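Local coordinates for protein aspartate aminotransferase (Plasmodium falciparum, PDB 3K7Y) that probably catalyses the transfer of an amino group from L-aspartate to 2-oxoglutarate, giving oxaloacetate and L-glutamate, with pyridoxal 5'-phosphate as cofactor, at residues H135-M138 against I139-G143; V264-N267 against Q268-K272; K307-W310 against I311-S315. All coordinates share one frame; numbering follows the deposited sequence.

Interaction 1: residues H135-M138 against I139-G143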
ATOM      1  N   HIS A 135      -8.570  12.862   7.619  1.00 51.53           N
ATOM      2  CA  HIS A 135      -9.230  12.223   8.741  1.00 51.69           C
ATOM      3  C   HIS A 135     -10.746  12.212   8.524  1.00 51.99           C
ATOM      4  O   HIS A 135     -11.386  11.161   8.643  1.00 52.40           O
ATOM      5  CB  HIS A 135      -8.921  12.913  10.078  1.00 52.61           C
ATOM      6  CG  HIS A 135      -7.507  12.751  10.555  1.00 53.89           C
ATOM      7  ND1 HIS A 135      -6.598  11.903   9.953  1.00 55.23           N
ATOM      8  CD2 HIS A 135      -6.856  13.315  11.599  1.00 55.12           C
ATOM      9  CE1 HIS A 135      -5.442  11.970  10.590  1.00 53.99           C
ATOM     10  NE2 HIS A 135      -5.573  12.819  11.593  1.00 55.28           N
ATOM     11  N   VAL A 136     -11.331  13.365   8.194  1.00 52.04           N
ATOM     12  CA  VAL A 136     -12.776  13.420   7.969  1.00 52.29           C
ATOM     13  C   VAL A 136     -13.160  12.365   6.946  1.00 52.23           C
ATOM     14  O   VAL A 136     -14.000  11.505   7.250  1.00 52.77           O
ATOM     15  CB  VAL A 136     -13.295  14.794   7.515  1.00 52.83           C
ATOM     16  CG1 VAL A 136     -14.770  14.733   7.282  1.00 53.65           C
ATOM     17  CG2 VAL A 136     -13.017  15.847   8.556  1.00 53.61           C
ATOM     18  N   ASN A 137     -12.529  12.410   5.767  1.00 51.51           N
ATOM     19  CA  ASN A 137     -12.875  11.488   4.673  1.00 51.53           C
ATOM     20  C   ASN A 137     -12.671  10.025   5.057  1.00 50.55           C
ATOM     21  O   ASN A 137     -13.529   9.181   4.823  1.00 50.27           O
ATOM     22  CB  ASN A 137     -12.086  11.798   3.387  1.00 51.54           C
ATOM     23  CG  ASN A 137     -12.608  11.010   2.162  1.00 52.48           C
ATOM     24  OD1 ASN A 137     -13.711  11.263   1.672  1.00 56.25           O
ATOM     25  ND2 ASN A 137     -11.824  10.062   1.681  1.00 49.92           N
ATOM     26  N   MET A 138     -11.529   9.744   5.656  1.00 49.79           N
ATOM     27  CA  MET A 138     -11.187   8.380   6.015  1.00 50.35           C
ATOM     28  C   MET A 138     -12.139   7.803   7.071  1.00 50.91           C
ATOM     29  O   MET A 138     -12.564   6.654   6.967  1.00 51.27           O
ATOM     30  CB  MET A 138      -9.760   8.304   6.524  1.00 49.85           C
ATOM     31  CG  MET A 138      -8.700   8.682   5.538  1.00 51.15           C
ATOM     32  SD  MET A 138      -7.247   7.857   6.186  1.00 57.53           S
ATOM     33  CE  MET A 138      -7.002   6.600   4.949  1.00 58.04           C
ATOM     34  N   ILE A 139     -12.461   8.603   8.088  1.00 51.21           N
ATOM     35  CA  ILE A 139     -13.367   8.165   9.135  1.00 51.41           C
ATOM     36  C   ILE A 139     -14.759   7.930   8.580  1.00 52.54           C
ATOM     37  O   ILE A 139     -15.312   6.842   8.727  1.00 52.95           O
ATOM     38  CB  ILE A 139     -13.458   9.180  10.282  1.00 51.38           C
ATOM     39  CG1 ILE A 139     -12.295   8.983  11.246  1.00 50.30           C
ATOM     40  CG2 ILE A 139     -14.758   8.992  11.053  1.00 51.63           C
ATOM     41  CD1 ILE A 139     -11.215   9.994  11.133  1.00 48.76           C
ATOM     42  N   GLU A 140     -15.299   8.960   7.931  1.00 53.21           N
ATOM     43  CA  GLU A 140     -16.700   9.021   7.573  1.00 54.46           C
ATOM     44  C   GLU A 140     -17.040   7.992   6.539  1.00 54.18           C
ATOM     45  O   GLU A 140     -17.958   7.191   6.716  1.00 55.10           O
ATOM     46  CB  GLU A 140     -17.040  10.406   7.049  1.00 55.52           C
ATOM     47  CG  GLU A 140     -17.352  11.429   8.149  1.00 58.54           C
ATOM     48  CD  GLU A 140     -18.432  12.386   7.694  1.00 62.74           C
ATOM     49  OE1 GLU A 140     -18.118  13.204   6.792  1.00 63.57           O
ATOM     50  OE2 GLU A 140     -19.592  12.283   8.197  1.00 64.40           O
ATOM     51  N   SER A 141     -16.286   7.992   5.457  1.00 53.43           N
ATOM     52  CA  SER A 141     -16.536   7.030   4.392  1.00 53.47           C
ATOM     53  C   SER A 141     -16.431   5.559   4.811  1.00 53.32           C
ATOM     54  O   SER A 141     -16.563   4.689   3.962  1.00 54.18           O
ATOM     55  CB  SER A 141     -15.695   7.332   3.131  1.00 52.91           C
ATOM     56  OG  SER A 141     -14.297   7.225   3.360  1.00 51.47           O
ATOM     57  N   ARG A 142     -16.220   5.260   6.097  1.00 53.26           N
ATOM     58  CA  ARG A 142     -16.505   3.891   6.598  1.00 53.22           C
ATOM     59  C   ARG A 142     -17.536   3.807   7.710  1.00 54.51           C
ATOM     60  O   ARG A 142     -17.532   2.869   8.513  1.00 54.66           O
ATOM     61  CB  ARG A 142     -15.252   3.054   6.891  1.00 52.03           C
ATOM     62  CG  ARG A 142     -14.162   3.713   7.646  1.00 50.33           C
ATOM     63  CD  ARG A 142     -12.854   2.976   7.393  1.00 47.51           C
ATOM     64  NE  ARG A 142     -12.053   3.644   6.380  1.00 47.35           N
ATOM     65  CZ  ARG A 142     -10.865   3.217   5.954  1.00 48.13           C
ATOM     66  NH1 ARG A 142     -10.331   2.098   6.438  1.00 47.43           N
ATOM     67  NH2 ARG A 142     -10.215   3.902   5.022  1.00 47.18           N
ATOM     68  N   GLY A 143     -18.444   4.778   7.713  1.00 55.91           N
ATOM     69  CA  GLY A 143     -19.622   4.766   8.578  1.00 58.26           C
ATOM     70  C   GLY A 143     -19.361   4.729  10.076  1.00 58.84           C
ATOM     71  O   GLY A 143     -19.943   3.901  10.793  1.00 59.89           O
TER
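The guanidinium of R142 is the flat group that meets the other segment, and M138 O reaches it obliquely. R142 NE donates to M138 O in a weak, bent bond of 3.1 Å and 128°. R142 CG sits between its N and C (chi1 46°), and a bend at chi3 brings NE back beside the helix end. The side chains of M138 and R142 run side by side, M138 CE 4.2 Å from R142 NH2. The imidazole of H135 leads away from the turn, and the ring of Y132 meets it edge-to-face.

N137 O takes two donors from opposite faces of its carbonyl plane. S141 OG donates to N137 O at 2.6 Å and S141 N to N137 O at 3.1 Å. V136 and E140 lie alongside, and E140 N binds V136 O at 2.9 Å. A type I turn from E140 to G143 follows.

This is the C-terminal end of helix 133-140, the crossover of a beta-alpha-beta unit between strands 124-128 and 145-153. H135 lies near the cofactor. M138 packs on helix 105-118 and on F285 of the second subunit. V136, I139 and E140 rest on L146 of strand 145-153, while H135 and I139 touch strand 176-179.

Interaction 2: residues V264-N267 against Q268-K272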
ATOM      1  N   VAL A 264      -0.183   0.120  22.000  1.00 72.14           N
ATOM      2  CA  VAL A 264       0.352  -0.214  23.315  1.00 76.10           C
ATOM      3  C   VAL A 264      -0.541  -1.270  23.962  1.00 78.34           C
ATOM      4  O   VAL A 264      -1.752  -1.076  24.084  1.00 78.11           O
ATOM      5  CB  VAL A 264       0.508   1.060  24.207  1.00 76.54           C
ATOM      6  CG1 VAL A 264       0.691   0.699  25.672  1.00 78.95           C
ATOM      7  CG2 VAL A 264       1.683   1.922  23.730  1.00 76.32           C
ATOM      8  N   CYS A 265       0.065  -2.388  24.362  1.00 81.68           N
ATOM      9  CA  CYS A 265      -0.679  -3.553  24.867  1.00 84.72           C
ATOM     10  C   CYS A 265      -0.418  -3.887  26.344  1.00 87.78           C
ATOM     11  O   CYS A 265       0.691  -3.708  26.846  1.00 88.85           O
ATOM     12  CB  CYS A 265      -0.380  -4.784  24.006  1.00 85.05           C
ATOM     13  SG  CYS A 265      -0.763  -4.583  22.255  1.00 84.65           S
ATOM     14  N   LYS A 266      -1.449  -4.392  27.018  1.00 89.87           N
ATOM     15  CA  LYS A 266      -1.372  -4.790  28.429  1.00 93.52           C
ATOM     16  C   LYS A 266      -0.213  -5.762  28.745  1.00 95.98           C
ATOM     17  O   LYS A 266       0.611  -5.491  29.633  1.00 97.74           O
ATOM     18  CB  LYS A 266      -2.713  -5.373  28.891  1.00 94.50           C
ATOM     19  CG  LYS A 266      -3.833  -4.329  29.071  1.00 94.92           C
ATOM     20  CD  LYS A 266      -5.258  -4.928  28.957  1.00 97.56           C
ATOM     21  CE  LYS A 266      -5.418  -6.336  29.608  1.00101.07           C
ATOM     22  NZ  LYS A 266      -5.078  -6.421  31.065  1.00103.58           N
ATOM     23  N   ASN A 267      -0.142  -6.879  28.022  1.00 96.36           N
ATOM     24  CA  ASN A 267       0.931  -7.851  28.246  1.00 98.56           C
ATOM     25  C   ASN A 267       1.569  -8.388  26.965  1.00 97.99           C
ATOM     26  O   ASN A 267       1.058  -8.181  25.863  1.00 95.57           O
ATOM     27  CB  ASN A 267       0.452  -8.998  29.152  1.00100.97           C
ATOM     28  CG  ASN A 267      -0.789  -9.696  28.619  1.00 99.73           C
ATOM     29  OD1 ASN A 267      -0.902  -9.969  27.428  1.00 97.61           O
ATOM     30  ND2 ASN A 267      -1.726  -9.997  29.511  1.00100.03           N
ATOM     31  N   GLN A 268       2.690  -9.081  27.137  1.00100.35           N
ATOM     32  CA  GLN A 268       3.437  -9.714  26.052  1.00100.63           C
ATOM     33  C   GLN A 268       2.565 -10.692  25.234  1.00100.02           C
ATOM     34  O   GLN A 268       2.987 -11.185  24.180  1.00100.00           O
ATOM     35  CB  GLN A 268       4.655 -10.452  26.632  1.00104.02           C
ATOM     36  CG  GLN A 268       5.242  -9.831  27.930  1.00106.56           C
ATOM     37  CD  GLN A 268       6.009 -10.833  28.802  1.00111.19           C
ATOM     38  OE1 GLN A 268       5.593 -11.983  28.977  1.00112.78           O
ATOM     39  NE2 GLN A 268       7.129 -10.387  29.364  1.00113.36           N
ATOM     40  N   GLU A 269       1.345 -10.945  25.716  1.00 99.48           N
ATOM     41  CA  GLU A 269       0.437 -11.936  25.126  1.00 98.81           C
ATOM     42  C   GLU A 269      -0.768 -11.313  24.420  1.00 95.08           C
ATOM     43  O   GLU A 269      -1.455 -11.984  23.663  1.00 94.56           O
ATOM     44  CB  GLU A 269      -0.045 -12.926  26.194  1.00101.92           C
ATOM     45  CG  GLU A 269       1.068 -13.719  26.911  1.00106.59           C
ATOM     46  CD  GLU A 269       1.701 -12.977  28.105  1.00109.22           C
ATOM     47  OE1 GLU A 269       2.922 -13.154  28.336  1.00111.52           O
ATOM     48  OE2 GLU A 269       0.985 -12.237  28.821  1.00108.74           O
ATOM     49  N   GLU A 270      -1.038 -10.041  24.698  1.00 92.38           N
ATOM     50  CA  GLU A 270      -2.000  -9.265  23.912  1.00 88.68           C
ATOM     51  C   GLU A 270      -1.319  -8.795  22.633  1.00 85.65           C
ATOM     52  O   GLU A 270      -1.916  -8.832  21.555  1.00 84.39           O
ATOM     53  CB  GLU A 270      -2.535  -8.062  24.692  1.00 88.02           C
ATOM     54  CG  GLU A 270      -3.939  -8.240  25.242  1.00 89.21           C
ATOM     55  CD  GLU A 270      -4.579  -6.916  25.670  1.00 89.91           C
ATOM     56  OE1 GLU A 270      -5.665  -6.959  26.297  1.00 91.49           O
ATOM     57  OE2 GLU A 270      -4.006  -5.835  25.386  1.00 88.46           O
ATOM     58  N   LYS A 271      -0.066  -8.356  22.764  1.00 84.06           N
ATOM     59  CA  LYS A 271       0.793  -8.074  21.617  1.00 81.08           C
ATOM     60  C   LYS A 271       0.591  -9.169  20.540  1.00 80.30           C
ATOM     61  O   LYS A 271       0.211  -8.853  19.405  1.00 78.58           O
ATOM     62  CB  LYS A 271       2.262  -7.966  22.071  1.00 82.39           C
ATOM     63  CG  LYS A 271       3.194  -7.135  21.187  1.00 79.84           C
ATOM     64  CD  LYS A 271       4.015  -7.990  20.231  1.00 80.41           C
ATOM     65  CE  LYS A 271       5.193  -8.691  20.921  1.00 83.28           C
ATOM     66  NZ  LYS A 271       6.392  -7.825  21.046  1.00 82.73           N
ATOM     67  N   LYS A 272       0.790 -10.442  20.915  1.00 80.92           N
ATOM     68  CA  LYS A 272       0.672 -11.579  19.983  1.00 79.74           C
ATOM     69  C   LYS A 272      -0.658 -11.655  19.251  1.00 77.00           C
ATOM     70  O   LYS A 272      -0.676 -11.959  18.075  1.00 76.05           O
ATOM     71  CB  LYS A 272       0.934 -12.926  20.675  1.00 83.08           C
ATOM     72  CG  LYS A 272       2.389 -13.444  20.604  1.00 84.83           C
ATOM     73  CD  LYS A 272       2.455 -14.937  20.202  1.00 84.63           C
ATOM     74  CE  LYS A 272       3.659 -15.650  20.809  1.00 85.75           C
ATOM     75  NZ  LYS A 272       3.352 -16.188  22.163  1.00 86.05           N
TER
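N267 OD1 is shared by two backbone amides at the start of helix 268-283. N267 OD1 accepts from E269 N at 3.0 Å, though that nitrogen is less surely placed. N267 OD1 also accepts from E270 N at 2.7 Å, a weak bond with an angle of 126°. N267 carries its CG between the backbone N and the carbonyl carbon (chi1 56°), and this turns the amide oxygen back over the first helical turn.

The main-chain oxygen adds to this. E270 N donates to N267 O at 3.0 Å, from well above the carbonyl plane, so E270 N is divided between both N267 oxygens. K271 N makes a longer, weak but nearly straight bond to N267 O at 3.3 Å.

The side chains of E269 and N267 cross at about a right angle, their carboxylate and amide planes 47° apart, with E269 OE2 3.1 Å from N267 CG. The E270 chain is extended beyond CG and reaches back to K266, where E270 OE2 takes a weak bond from K266 N at 3.4 Å. E270 OE1 lies beside the aliphatic part of the lysine, 3.4 Å from K266 CD. K266 NZ, of opposite charge, stays near without touching. C265 CB packs against E270 CB at 4.0 Å.

K266 and E270 also pack on D2 and L5 of the second subunit. The bond from E269 N, if correctly placed, would form an Asx turn; N267 is in any case a typical asparagine N-cap, where strand 258-264 of the central sheet gives way, at the surface, to helix 268-283.

Interaction 3: residues K307-W310 against I311-S315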
ATOM      1  N   LYS A 307      22.143   8.708  11.413  1.00 96.11           N
ATOM      2  CA  LYS A 307      21.114   9.192  12.325  1.00 93.80           C
ATOM      3  C   LYS A 307      21.496  10.584  12.827  1.00 94.43           C
ATOM      4  O   LYS A 307      20.698  11.514  12.762  1.00 93.11           O
ATOM      5  CB  LYS A 307      20.874   8.218  13.487  1.00 93.45           C
ATOM      6  CG  LYS A 307      19.453   8.290  14.073  1.00 91.29           C
ATOM      7  CD  LYS A 307      19.299   7.556  15.405  1.00 91.98           C
ATOM      8  CE  LYS A 307      19.846   8.381  16.573  1.00 95.30           C
ATOM      9  NZ  LYS A 307      20.393   7.570  17.710  1.00 96.54           N
ATOM     10  N   LEU A 308      22.738  10.726  13.276  1.00 96.53           N
ATOM     11  CA  LEU A 308      23.251  11.999  13.790  1.00 97.47           C
ATOM     12  C   LEU A 308      23.384  13.070  12.711  1.00 97.28           C
ATOM     13  O   LEU A 308      23.111  14.245  12.960  1.00 97.13           O
ATOM     14  CB  LEU A 308      24.587  11.786  14.506  1.00100.42           C
ATOM     15  CG  LEU A 308      24.507  11.107  15.880  1.00101.00           C
ATOM     16  CD1 LEU A 308      25.763  10.290  16.172  1.00103.41           C
ATOM     17  CD2 LEU A 308      24.241  12.138  16.993  1.00101.04           C
ATOM     18  N   ASN A 309      23.804  12.663  11.517  1.00 97.24           N
ATOM     19  CA  ASN A 309      23.869  13.574  10.379  1.00 97.01           C
ATOM     20  C   ASN A 309      22.469  13.994   9.936  1.00 93.67           C
ATOM     21  O   ASN A 309      22.271  15.128   9.514  1.00 93.57           O
ATOM     22  CB  ASN A 309      24.660  12.943   9.220  1.00 98.78           C
ATOM     23  CG  ASN A 309      24.682  13.809   7.954  1.00 99.76           C
ATOM     24  OD1 ASN A 309      24.697  15.046   8.011  1.00 99.56           O
ATOM     25  ND2 ASN A 309      24.695  13.141   6.796  1.00100.41           N
ATOM     26  N   TRP A 310      21.498  13.089  10.047  1.00 90.82           N
ATOM     27  CA  TRP A 310      20.122  13.430   9.714  1.00 87.59           C
ATOM     28  C   TRP A 310      19.505  14.335  10.766  1.00 86.72           C
ATOM     29  O   TRP A 310      19.099  15.443  10.424  1.00 86.86           O
ATOM     30  CB  TRP A 310      19.257  12.194   9.488  1.00 85.73           C
ATOM     31  CG  TRP A 310      17.769  12.493   9.466  1.00 82.10           C
ATOM     32  CD1 TRP A 310      17.097  13.274   8.567  1.00 80.71           C
ATOM     33  CD2 TRP A 310      16.783  12.001  10.382  1.00 78.38           C
ATOM     34  NE1 TRP A 310      15.758  13.307   8.875  1.00 77.68           N
ATOM     35  CE2 TRP A 310      15.540  12.531   9.983  1.00 75.97           C
ATOM     36  CE3 TRP A 310      16.831  11.162  11.504  1.00 76.97           C
ATOM     37  CZ2 TRP A 310      14.359  12.253  10.665  1.00 73.53           C
ATOM     38  CZ3 TRP A 310      15.659  10.890  12.183  1.00 74.28           C
ATOM     39  CH2 TRP A 310      14.440  11.432  11.761  1.00 72.58           C
ATOM     40  N   ILE A 311      19.438  13.882  12.026  1.00 86.05           N
ATOM     41  CA  ILE A 311      18.935  14.712  13.150  1.00 85.18           C
ATOM     42  C   ILE A 311      19.405  16.172  13.082  1.00 86.32           C
ATOM     43  O   ILE A 311      18.608  17.098  13.304  1.00 85.47           O
ATOM     44  CB  ILE A 311      19.349  14.162  14.531  1.00 85.99           C
ATOM     45  CG1 ILE A 311      18.726  12.802  14.793  1.00 84.40           C
ATOM     46  CG2 ILE A 311      18.941  15.124  15.648  1.00 85.71           C
ATOM     47  CD1 ILE A 311      19.486  12.012  15.834  1.00 86.17           C
ATOM     48  N   LYS A 312      20.694  16.361  12.785  1.00 88.16           N
ATOM     49  CA  LYS A 312      21.273  17.687  12.626  1.00 89.70           C
ATOM     50  C   LYS A 312      20.597  18.474  11.500  1.00 88.32           C
ATOM     51  O   LYS A 312      20.011  19.518  11.773  1.00 87.78           O
ATOM     52  CB  LYS A 312      22.801  17.626  12.449  1.00 92.82           C
ATOM     53  CG  LYS A 312      23.633  17.576  13.762  1.00 95.63           C
ATOM     54  CD  LYS A 312      23.747  18.948  14.457  1.00 97.88           C
ATOM     55  CE  LYS A 312      24.798  18.966  15.588  1.00101.37           C
ATOM     56  NZ  LYS A 312      26.129  19.592  15.239  1.00104.11           N
ATOM     57  N   GLU A 313      20.655  17.980  10.258  1.00 87.93           N
ATOM     58  CA  GLU A 313      19.983  18.645   9.121  1.00 87.00           C
ATOM     59  C   GLU A 313      18.507  18.875   9.462  1.00 84.06           C
ATOM     60  O   GLU A 313      17.922  19.900   9.092  1.00 83.68           O
ATOM     61  CB  GLU A 313      20.074  17.827   7.822  1.00 87.29           C
ATOM     62  CG  GLU A 313      21.479  17.459   7.304  1.00 91.97           C
ATOM     63  CD  GLU A 313      21.432  16.376   6.201  1.00 94.94           C
ATOM     64  OE1 GLU A 313      21.915  15.235   6.434  1.00 96.22           O
ATOM     65  OE2 GLU A 313      20.893  16.663   5.105  1.00 95.20           O
ATOM     66  N   LEU A 314      17.921  17.912  10.175  1.00 81.83           N
ATOM     67  CA  LEU A 314      16.567  18.026  10.669  1.00 78.98           C
ATOM     68  C   LEU A 314      16.448  19.195  11.631  1.00 78.98           C
ATOM     69  O   LEU A 314      15.579  20.047  11.455  1.00 78.16           O
ATOM     70  CB  LEU A 314      16.113  16.725  11.334  1.00 77.94           C
ATOM     71  CG  LEU A 314      14.659  16.588  11.828  1.00 76.15           C
ATOM     72  CD1 LEU A 314      14.454  17.331  13.171  1.00 78.00           C
ATOM     73  CD2 LEU A 314      13.612  17.013  10.788  1.00 72.51           C
ATOM     74  N   SER A 315      17.308  19.242  12.645  1.00 79.99           N
ATOM     75  CA  SER A 315      17.289  20.364  13.596  1.00 80.39           C
ATOM     76  C   SER A 315      17.547  21.718  12.920  1.00 81.29           C
ATOM     77  O   SER A 315      16.890  22.716  13.240  1.00 80.70           O
ATOM     78  CB  SER A 315      18.279  20.146  14.729  1.00 82.08           C
ATOM     79  OG  SER A 315      17.858  20.867  15.864  1.00 81.37           O
TER
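W310 and L314 meet one turn apart, with L314 CB lying 4.2 Å above one face of the indole and offset toward its rim. The indole CG is anti to the main-chain N (chi1 166°), beside the carbonyl carbon, which holds the ring out from the helix where L314 CB can meet one face. Between them, L314 N donates to W310 O at 2.7 Å, in a bond of 166°. The I311 side chain crosses that of W310 at about a right angle, and I311 CG1 lies 4.1 Å from W310 CE3. The indole nitrogen is used outside the two segments: W310 NE1 donates to N250 O, and the ring packs edge-to-face with that of F49.

Both segments belong to helix 304-335. In aspartate aminotransferases of this class, a long helix runs from the large domain to the small one. Regular i to i+4 bonds carry it here, including I311 N to K307 O at 2.8 Å and K312 N to L308 O at 3.2 Å.

K307 and I311 lie alongside, pointing the same way. K307 is extended as far as its bend at chi3, and K307 CE comes 3.7 Å from I311 CD1. On another side of the helix N309 and E313 cross obliquely, their amide and carboxylate planes 29° apart. N309 OD1 and E313 OE1 are both acceptors and do not bond, though they stand 3.2 Å apart. The E313 carboxylate is held from outside: OE1 accepts from S51 OG, and OE2 takes a weak bond from D50 N.

Overall arrangement
From the N terminus the three contacts come in series, and none nests in or crosses another. Each closes just a local turn. Interaction 1 ends a crossover helix beside the cofactor and turns the chain toward strand 145-153. Interaction 2 joins the exit of strand 258-264 to helix 268-283. Interaction 3 stays within the long helix 304-335, near its start. Interactions 1 and 2 have centres 28 Å apart, and both touch the second subunit of the homodimer. Interaction 3 touches no other chain. It lies across the chain's centre from interaction 1, their centres 36 Å apart. None of the three touches another.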